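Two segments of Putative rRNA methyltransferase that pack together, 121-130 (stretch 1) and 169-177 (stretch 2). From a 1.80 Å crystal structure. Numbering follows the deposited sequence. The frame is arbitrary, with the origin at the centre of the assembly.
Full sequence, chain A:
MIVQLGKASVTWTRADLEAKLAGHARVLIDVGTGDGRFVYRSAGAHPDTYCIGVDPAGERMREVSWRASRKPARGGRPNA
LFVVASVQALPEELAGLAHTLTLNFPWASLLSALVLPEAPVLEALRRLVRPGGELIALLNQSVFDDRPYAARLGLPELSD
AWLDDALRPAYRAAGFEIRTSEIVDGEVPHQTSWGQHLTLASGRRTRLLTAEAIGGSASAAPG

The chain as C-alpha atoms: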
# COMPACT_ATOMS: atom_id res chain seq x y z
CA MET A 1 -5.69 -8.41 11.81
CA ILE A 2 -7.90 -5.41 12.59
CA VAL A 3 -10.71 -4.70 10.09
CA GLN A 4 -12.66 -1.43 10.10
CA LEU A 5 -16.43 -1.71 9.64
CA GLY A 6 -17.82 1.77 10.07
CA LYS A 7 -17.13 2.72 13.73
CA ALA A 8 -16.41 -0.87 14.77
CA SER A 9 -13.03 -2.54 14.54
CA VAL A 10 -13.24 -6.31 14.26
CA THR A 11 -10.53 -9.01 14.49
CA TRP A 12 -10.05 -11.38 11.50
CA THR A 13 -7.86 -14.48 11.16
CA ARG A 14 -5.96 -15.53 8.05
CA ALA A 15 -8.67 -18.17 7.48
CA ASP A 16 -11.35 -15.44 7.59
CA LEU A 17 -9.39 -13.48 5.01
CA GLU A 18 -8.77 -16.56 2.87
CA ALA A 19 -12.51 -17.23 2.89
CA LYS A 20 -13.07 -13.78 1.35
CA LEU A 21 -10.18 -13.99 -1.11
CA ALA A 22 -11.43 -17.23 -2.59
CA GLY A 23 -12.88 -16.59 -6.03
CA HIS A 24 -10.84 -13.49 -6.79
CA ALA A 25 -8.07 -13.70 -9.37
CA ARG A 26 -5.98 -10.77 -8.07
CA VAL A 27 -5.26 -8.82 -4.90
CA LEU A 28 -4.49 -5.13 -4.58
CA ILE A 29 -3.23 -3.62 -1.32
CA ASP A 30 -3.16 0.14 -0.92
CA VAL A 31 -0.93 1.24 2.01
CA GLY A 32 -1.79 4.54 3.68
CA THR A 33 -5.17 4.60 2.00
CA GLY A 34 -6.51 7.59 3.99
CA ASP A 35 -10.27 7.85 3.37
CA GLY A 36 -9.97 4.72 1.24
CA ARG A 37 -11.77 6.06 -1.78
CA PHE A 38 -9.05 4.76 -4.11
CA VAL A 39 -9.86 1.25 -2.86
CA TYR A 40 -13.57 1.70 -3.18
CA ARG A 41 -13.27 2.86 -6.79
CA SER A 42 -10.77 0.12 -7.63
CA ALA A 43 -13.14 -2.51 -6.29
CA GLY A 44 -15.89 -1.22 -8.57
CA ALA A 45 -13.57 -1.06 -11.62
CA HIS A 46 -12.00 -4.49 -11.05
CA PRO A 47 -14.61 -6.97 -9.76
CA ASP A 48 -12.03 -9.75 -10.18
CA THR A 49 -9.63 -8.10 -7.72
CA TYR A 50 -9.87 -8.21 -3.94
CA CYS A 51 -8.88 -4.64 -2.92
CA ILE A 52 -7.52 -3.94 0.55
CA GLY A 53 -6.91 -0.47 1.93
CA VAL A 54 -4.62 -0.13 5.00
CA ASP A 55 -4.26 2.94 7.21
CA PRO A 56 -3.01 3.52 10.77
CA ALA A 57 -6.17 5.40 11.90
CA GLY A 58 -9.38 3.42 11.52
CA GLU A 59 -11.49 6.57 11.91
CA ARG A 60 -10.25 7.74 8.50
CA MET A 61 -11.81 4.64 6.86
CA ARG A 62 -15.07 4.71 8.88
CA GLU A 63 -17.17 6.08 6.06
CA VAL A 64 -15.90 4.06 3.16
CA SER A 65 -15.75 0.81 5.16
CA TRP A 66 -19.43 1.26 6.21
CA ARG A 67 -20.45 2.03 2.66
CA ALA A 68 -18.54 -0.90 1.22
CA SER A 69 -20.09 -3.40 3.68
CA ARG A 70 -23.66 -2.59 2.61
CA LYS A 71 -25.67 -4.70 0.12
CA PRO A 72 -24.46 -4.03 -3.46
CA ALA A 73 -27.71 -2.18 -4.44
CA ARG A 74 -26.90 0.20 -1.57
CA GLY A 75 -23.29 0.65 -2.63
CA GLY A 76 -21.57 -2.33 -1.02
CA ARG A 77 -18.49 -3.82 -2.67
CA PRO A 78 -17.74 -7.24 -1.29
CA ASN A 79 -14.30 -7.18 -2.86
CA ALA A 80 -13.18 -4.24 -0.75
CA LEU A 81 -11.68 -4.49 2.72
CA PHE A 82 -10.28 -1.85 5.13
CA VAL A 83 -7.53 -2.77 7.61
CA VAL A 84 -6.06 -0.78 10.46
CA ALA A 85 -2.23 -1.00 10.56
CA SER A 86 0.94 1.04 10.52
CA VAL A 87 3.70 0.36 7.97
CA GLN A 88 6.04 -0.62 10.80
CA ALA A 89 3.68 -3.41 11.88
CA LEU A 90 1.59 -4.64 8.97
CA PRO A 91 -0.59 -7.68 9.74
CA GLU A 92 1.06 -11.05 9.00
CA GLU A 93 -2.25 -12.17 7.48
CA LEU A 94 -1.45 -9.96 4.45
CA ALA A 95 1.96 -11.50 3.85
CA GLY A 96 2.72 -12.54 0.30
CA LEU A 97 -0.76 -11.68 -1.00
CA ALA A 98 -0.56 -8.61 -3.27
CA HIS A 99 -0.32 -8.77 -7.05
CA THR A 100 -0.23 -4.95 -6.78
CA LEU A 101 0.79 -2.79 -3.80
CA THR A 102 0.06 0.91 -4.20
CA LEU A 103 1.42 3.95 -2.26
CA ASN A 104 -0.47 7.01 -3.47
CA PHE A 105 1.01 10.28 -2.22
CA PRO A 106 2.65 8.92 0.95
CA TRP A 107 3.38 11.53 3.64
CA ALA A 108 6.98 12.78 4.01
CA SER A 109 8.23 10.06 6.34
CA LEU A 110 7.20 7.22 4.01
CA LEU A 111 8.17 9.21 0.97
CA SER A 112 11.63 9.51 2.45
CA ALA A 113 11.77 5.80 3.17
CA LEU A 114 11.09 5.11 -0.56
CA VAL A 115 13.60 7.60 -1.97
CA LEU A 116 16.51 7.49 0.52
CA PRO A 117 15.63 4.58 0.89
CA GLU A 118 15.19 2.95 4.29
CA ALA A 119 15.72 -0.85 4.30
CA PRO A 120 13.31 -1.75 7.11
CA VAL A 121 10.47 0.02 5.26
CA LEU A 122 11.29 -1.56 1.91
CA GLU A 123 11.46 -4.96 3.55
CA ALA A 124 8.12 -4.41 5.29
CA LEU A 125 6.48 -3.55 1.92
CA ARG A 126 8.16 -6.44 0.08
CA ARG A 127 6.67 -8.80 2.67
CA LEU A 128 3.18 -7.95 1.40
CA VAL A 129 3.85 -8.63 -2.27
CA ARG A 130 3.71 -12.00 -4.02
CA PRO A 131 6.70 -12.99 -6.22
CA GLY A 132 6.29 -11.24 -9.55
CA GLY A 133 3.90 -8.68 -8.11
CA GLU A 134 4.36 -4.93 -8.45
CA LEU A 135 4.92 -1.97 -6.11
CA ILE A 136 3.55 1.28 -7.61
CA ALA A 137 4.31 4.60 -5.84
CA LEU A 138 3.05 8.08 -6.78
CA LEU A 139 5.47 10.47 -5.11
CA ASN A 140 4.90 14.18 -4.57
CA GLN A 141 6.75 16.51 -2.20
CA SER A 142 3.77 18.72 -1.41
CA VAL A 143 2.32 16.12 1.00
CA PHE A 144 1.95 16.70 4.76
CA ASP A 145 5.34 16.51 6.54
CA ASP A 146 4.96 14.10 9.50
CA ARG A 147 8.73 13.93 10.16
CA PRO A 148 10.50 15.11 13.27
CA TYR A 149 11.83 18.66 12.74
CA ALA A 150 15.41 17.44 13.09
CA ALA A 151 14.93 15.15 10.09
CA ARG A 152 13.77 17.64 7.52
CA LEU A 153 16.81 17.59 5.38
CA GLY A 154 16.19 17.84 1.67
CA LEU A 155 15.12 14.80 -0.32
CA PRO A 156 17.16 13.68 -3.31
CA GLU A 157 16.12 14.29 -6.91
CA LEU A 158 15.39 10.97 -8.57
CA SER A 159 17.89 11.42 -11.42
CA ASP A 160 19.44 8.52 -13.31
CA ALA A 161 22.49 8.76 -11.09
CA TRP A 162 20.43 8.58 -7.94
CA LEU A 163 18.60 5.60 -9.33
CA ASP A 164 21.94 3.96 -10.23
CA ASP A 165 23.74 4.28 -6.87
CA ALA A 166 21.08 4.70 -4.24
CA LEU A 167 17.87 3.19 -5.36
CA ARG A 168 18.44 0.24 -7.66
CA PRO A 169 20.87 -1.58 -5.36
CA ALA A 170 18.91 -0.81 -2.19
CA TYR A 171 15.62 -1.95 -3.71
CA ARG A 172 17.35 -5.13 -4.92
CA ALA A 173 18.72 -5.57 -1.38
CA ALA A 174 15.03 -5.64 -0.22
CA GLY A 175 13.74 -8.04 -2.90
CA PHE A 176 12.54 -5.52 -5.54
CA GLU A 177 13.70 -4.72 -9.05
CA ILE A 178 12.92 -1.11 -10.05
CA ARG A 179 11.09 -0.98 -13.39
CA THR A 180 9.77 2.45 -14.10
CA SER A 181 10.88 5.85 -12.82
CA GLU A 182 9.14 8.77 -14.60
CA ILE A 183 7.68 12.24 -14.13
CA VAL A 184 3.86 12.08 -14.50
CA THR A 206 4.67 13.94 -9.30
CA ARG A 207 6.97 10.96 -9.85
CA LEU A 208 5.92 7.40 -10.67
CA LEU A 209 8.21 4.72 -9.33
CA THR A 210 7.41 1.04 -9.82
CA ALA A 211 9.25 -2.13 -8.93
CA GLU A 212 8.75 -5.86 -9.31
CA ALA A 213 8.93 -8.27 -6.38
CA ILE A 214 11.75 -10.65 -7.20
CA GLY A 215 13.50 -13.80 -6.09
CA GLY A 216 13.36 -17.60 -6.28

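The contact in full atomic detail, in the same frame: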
# COMPACT_ATOMS: atom_id res chain seq x y z
N VAL A 121 11.76 -0.28 5.87
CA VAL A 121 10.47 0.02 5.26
C VAL A 121 10.33 -0.76 3.96
O VAL A 121 9.28 -1.32 3.66
CB VAL A 121 10.31 1.51 5.01
CG1 VAL A 121 8.93 1.84 4.37
CG2 VAL A 121 10.37 2.27 6.36
N LEU A 122 11.41 -0.80 3.17
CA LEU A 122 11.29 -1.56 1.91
C LEU A 122 11.04 -3.02 2.17
O LEU A 122 10.27 -3.67 1.49
CB LEU A 122 12.57 -1.44 1.08
CG LEU A 122 12.92 -0.03 0.67
CD1 LEU A 122 14.18 -0.08 -0.28
CD2 LEU A 122 11.77 0.65 -0.10
N GLU A 123 11.69 -3.57 3.19
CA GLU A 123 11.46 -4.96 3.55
C GLU A 123 10.02 -5.18 4.04
O GLU A 123 9.41 -6.22 3.76
CB GLU A 123 12.47 -5.40 4.63
CG GLU A 123 13.92 -5.44 4.07
CD GLU A 123 14.95 -5.72 5.10
OE1 GLU A 123 14.58 -6.39 6.11
OE2 GLU A 123 16.14 -5.35 4.87
N ALA A 124 9.49 -4.22 4.81
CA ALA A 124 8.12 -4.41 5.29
C ALA A 124 7.13 -4.45 4.11
O ALA A 124 6.15 -5.23 4.12
CB ALA A 124 7.73 -3.28 6.28
N LEU A 125 7.37 -3.60 3.12
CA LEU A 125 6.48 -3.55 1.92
C LEU A 125 6.65 -4.81 1.05
O LEU A 125 5.67 -5.39 0.57
CB LEU A 125 6.77 -2.29 1.13
CG LEU A 125 6.45 -0.98 1.91
CD1 LEU A 125 6.97 0.17 1.04
CD2 LEU A 125 4.94 -0.83 2.07
N ARG A 126 7.88 -5.24 0.88
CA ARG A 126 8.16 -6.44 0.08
C ARG A 126 7.47 -7.66 0.69
O ARG A 126 7.03 -8.57 -0.00
CB ARG A 126 9.66 -6.67 -0.04
CG ARG A 126 10.05 -8.02 -0.70
CD ARG A 126 9.56 -8.08 -2.19
NE ARG A 126 10.00 -9.33 -2.82
CZ ARG A 126 9.32 -10.48 -2.68
NH1 ARG A 126 8.24 -10.51 -1.91
NH2 ARG A 126 9.72 -11.58 -3.28
N ARG A 127 7.35 -7.68 2.01
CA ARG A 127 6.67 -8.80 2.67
C ARG A 127 5.23 -8.97 2.21
O ARG A 127 4.70 -10.11 2.19
CB ARG A 127 6.75 -8.60 4.20
CG ARG A 127 6.05 -9.60 5.09
CD ARG A 127 6.34 -9.08 6.53
NE ARG A 127 5.73 -9.80 7.64
CZ ARG A 127 4.73 -9.33 8.37
NH1 ARG A 127 4.20 -8.14 8.09
NH2 ARG A 127 4.25 -10.04 9.38
N LEU A 128 4.59 -7.87 1.78
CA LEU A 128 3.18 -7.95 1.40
C LEU A 128 2.93 -8.41 -0.04
O LEU A 128 1.79 -8.67 -0.41
CB LEU A 128 2.46 -6.58 1.52
CG LEU A 128 2.31 -6.02 2.93
CD1 LEU A 128 1.38 -4.80 2.95
CD2 LEU A 128 1.80 -7.08 3.81
N VAL A 129 3.98 -8.44 -0.84
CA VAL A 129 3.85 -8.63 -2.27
C VAL A 129 4.19 -10.06 -2.67
O VAL A 129 5.15 -10.62 -2.20
CB VAL A 129 4.78 -7.67 -3.01
CG1 VAL A 129 4.53 -7.75 -4.54
CG2 VAL A 129 4.48 -6.24 -2.53
N ARG A 130 3.40 -10.63 -3.57
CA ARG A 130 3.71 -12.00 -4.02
C ARG A 130 4.83 -11.90 -5.05
O ARG A 130 4.99 -10.84 -5.69
CB ARG A 130 2.46 -12.71 -4.56
CG ARG A 130 1.99 -12.30 -5.90
CD ARG A 130 0.76 -13.13 -6.29
NE ARG A 130 -0.32 -12.92 -5.34
CZ ARG A 130 -1.22 -13.85 -5.01
NH1 ARG A 130 -1.12 -15.06 -5.56
NH2 ARG A 130 -2.19 -13.57 -4.13
N PRO A 169 20.26 -0.53 -6.19
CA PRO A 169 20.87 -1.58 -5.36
C PRO A 169 20.11 -1.80 -4.06
O PRO A 169 19.98 -2.96 -3.63
CB PRO A 169 22.27 -1.02 -5.06
CG PRO A 169 22.54 -0.01 -6.12
CD PRO A 169 21.19 0.60 -6.41
N ALA A 170 19.61 -0.73 -3.47
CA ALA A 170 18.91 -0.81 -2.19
C ALA A 170 17.57 -1.53 -2.38
O ALA A 170 17.13 -2.34 -1.54
CB ALA A 170 18.68 0.56 -1.64
N TYR A 171 16.86 -1.23 -3.46
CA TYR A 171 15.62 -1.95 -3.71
C TYR A 171 15.92 -3.44 -3.94
O TYR A 171 15.22 -4.30 -3.39
CB TYR A 171 14.84 -1.33 -4.91
CG TYR A 171 13.93 -0.20 -4.48
CD1 TYR A 171 14.44 0.99 -3.99
CD2 TYR A 171 12.53 -0.32 -4.57
CE1 TYR A 171 13.61 2.04 -3.58
CE2 TYR A 171 11.69 0.71 -4.19
CZ TYR A 171 12.24 1.89 -3.68
OH TYR A 171 11.40 2.91 -3.28
N ARG A 172 16.98 -3.74 -4.71
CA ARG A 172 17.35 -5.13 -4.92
C ARG A 172 17.67 -5.79 -3.56
O ARG A 172 17.38 -6.98 -3.36
CB ARG A 172 18.58 -5.26 -5.85
CG ARG A 172 18.20 -5.26 -7.24
CD ARG A 172 19.41 -5.69 -8.14
NE ARG A 172 19.03 -5.63 -9.54
CZ ARG A 172 19.80 -5.11 -10.49
NH1 ARG A 172 21.00 -4.62 -10.17
NH2 ARG A 172 19.39 -5.11 -11.75
N ALA A 173 18.34 -5.03 -2.68
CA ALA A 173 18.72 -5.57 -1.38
C ALA A 173 17.48 -5.87 -0.53
O ALA A 173 17.61 -6.48 0.53
CB ALA A 173 19.66 -4.61 -0.62
N ALA A 174 16.31 -5.33 -0.91
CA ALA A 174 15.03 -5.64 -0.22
C ALA A 174 14.14 -6.61 -0.98
O ALA A 174 12.99 -6.81 -0.60
CB ALA A 174 14.22 -4.32 0.12
N GLY A 175 14.58 -7.13 -2.13
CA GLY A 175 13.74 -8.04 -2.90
C GLY A 175 12.89 -7.43 -4.02
O GLY A 175 11.94 -8.06 -4.50
N PHE A 176 13.27 -6.22 -4.47
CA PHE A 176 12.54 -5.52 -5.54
C PHE A 176 13.47 -5.15 -6.67
O PHE A 176 14.60 -4.73 -6.41
CB PHE A 176 11.96 -4.18 -5.01
CG PHE A 176 10.68 -4.30 -4.21
CD1 PHE A 176 9.50 -4.72 -4.83
CD2 PHE A 176 10.64 -3.94 -2.85
CE1 PHE A 176 8.31 -4.80 -4.11
CE2 PHE A 176 9.44 -3.98 -2.13
CZ PHE A 176 8.28 -4.43 -2.76
N GLU A 177 12.97 -5.23 -7.89
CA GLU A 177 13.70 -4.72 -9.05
C GLU A 177 12.97 -3.50 -9.61
O GLU A 177 11.85 -3.63 -10.09
CB GLU A 177 13.80 -5.82 -10.11
CG GLU A 177 14.61 -5.41 -11.32
CD GLU A 177 16.10 -5.26 -11.03
OE1 GLU A 177 16.66 -6.01 -10.19
OE2 GLU A 177 16.75 -4.43 -11.71
O HOH W 1 17.20 -4.68 2.55

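Packing of the helix that carries Leu122 and Arg126 against the end of a second helix and the strand that follows it, residues 169-177, in a putative rRNA methyltransferase. The contact is small, burying 430 Å² over both sides, and is built from two knobs of stretch 1, Leu122 and Arg126, one helical turn apart and both pointing their CA-to-CB bonds toward stretch 2. Leu122 fills a hollow lined by Ala170, Tyr171 and Ala174. Its CB lies 3.5 Å from Ala174 CB, a tight methylene-to-methyl contact; there the backbones also come near, Glu123 CA and Ala174 CA being 5.2 Å apart. Farther out, the Leu122 methyls lie over one face of the Tyr171 ring: CD1 makes a CH-pi contact, 4.1 Å from the ring centroid and 19° off the normal, and CD2 is 3.8 Å from Tyr171 CZ. Leu122 CD1 also reaches to 3.9 Å from Ala170 O, on the wall of the hollow.

Arg126 takes the next place along the helix, lying across the turn where the second helix gives way to strand. Its CG rests 3.2 Å from Ala174 O, and its NE donates a hydrogen bond to Gly175 O (2.9 Å, 140° at the hydrogen), the carbonyl sitting at the edge of the guanidinium. Gly175 ends the helix in a Schellman motif, with Phe176 N bonded to Tyr171 O at 2.9 Å. Its positive phi (95°) would jam a CB against the preceding carbonyl, and an ideal CB would also stand 3.0 Å from Arg126 NE; the bare glycine therefore leaves the space in which the arginine lies.

The aliphatic part of Arg126 meets Phe176 as well. Arg126 CD sits over the ring face, 3.9 Å from its centroid and 11° off the normal, while Arg126 CB approaches Phe176 CE2 to 3.4 Å. Although the CA-to-CB bond of Phe176 points sideways, the end of its ring comes nearer and slots beside the first helix. Around the ring edge lie the Leu122 carbonyl, with O 3.7 Å from CE2, the Leu125 backbone, and the Val129 side chain, whose CG2 is 4.2 Å from Phe176 CZ.

At the exposed margin, Glu123 CG brushes Ala174 CB at 4.1 Å, and one water bridges the two stretches, donating to Glu123 OE2 (2.6 Å from the water O) and to Ala173 O (2.7 Å from the water O). Within stretch 2, away from stretch 1, Arg172 NE and Glu177 OE1 form a very short salt bridge of 2.5 Å that ties the helix to the strand.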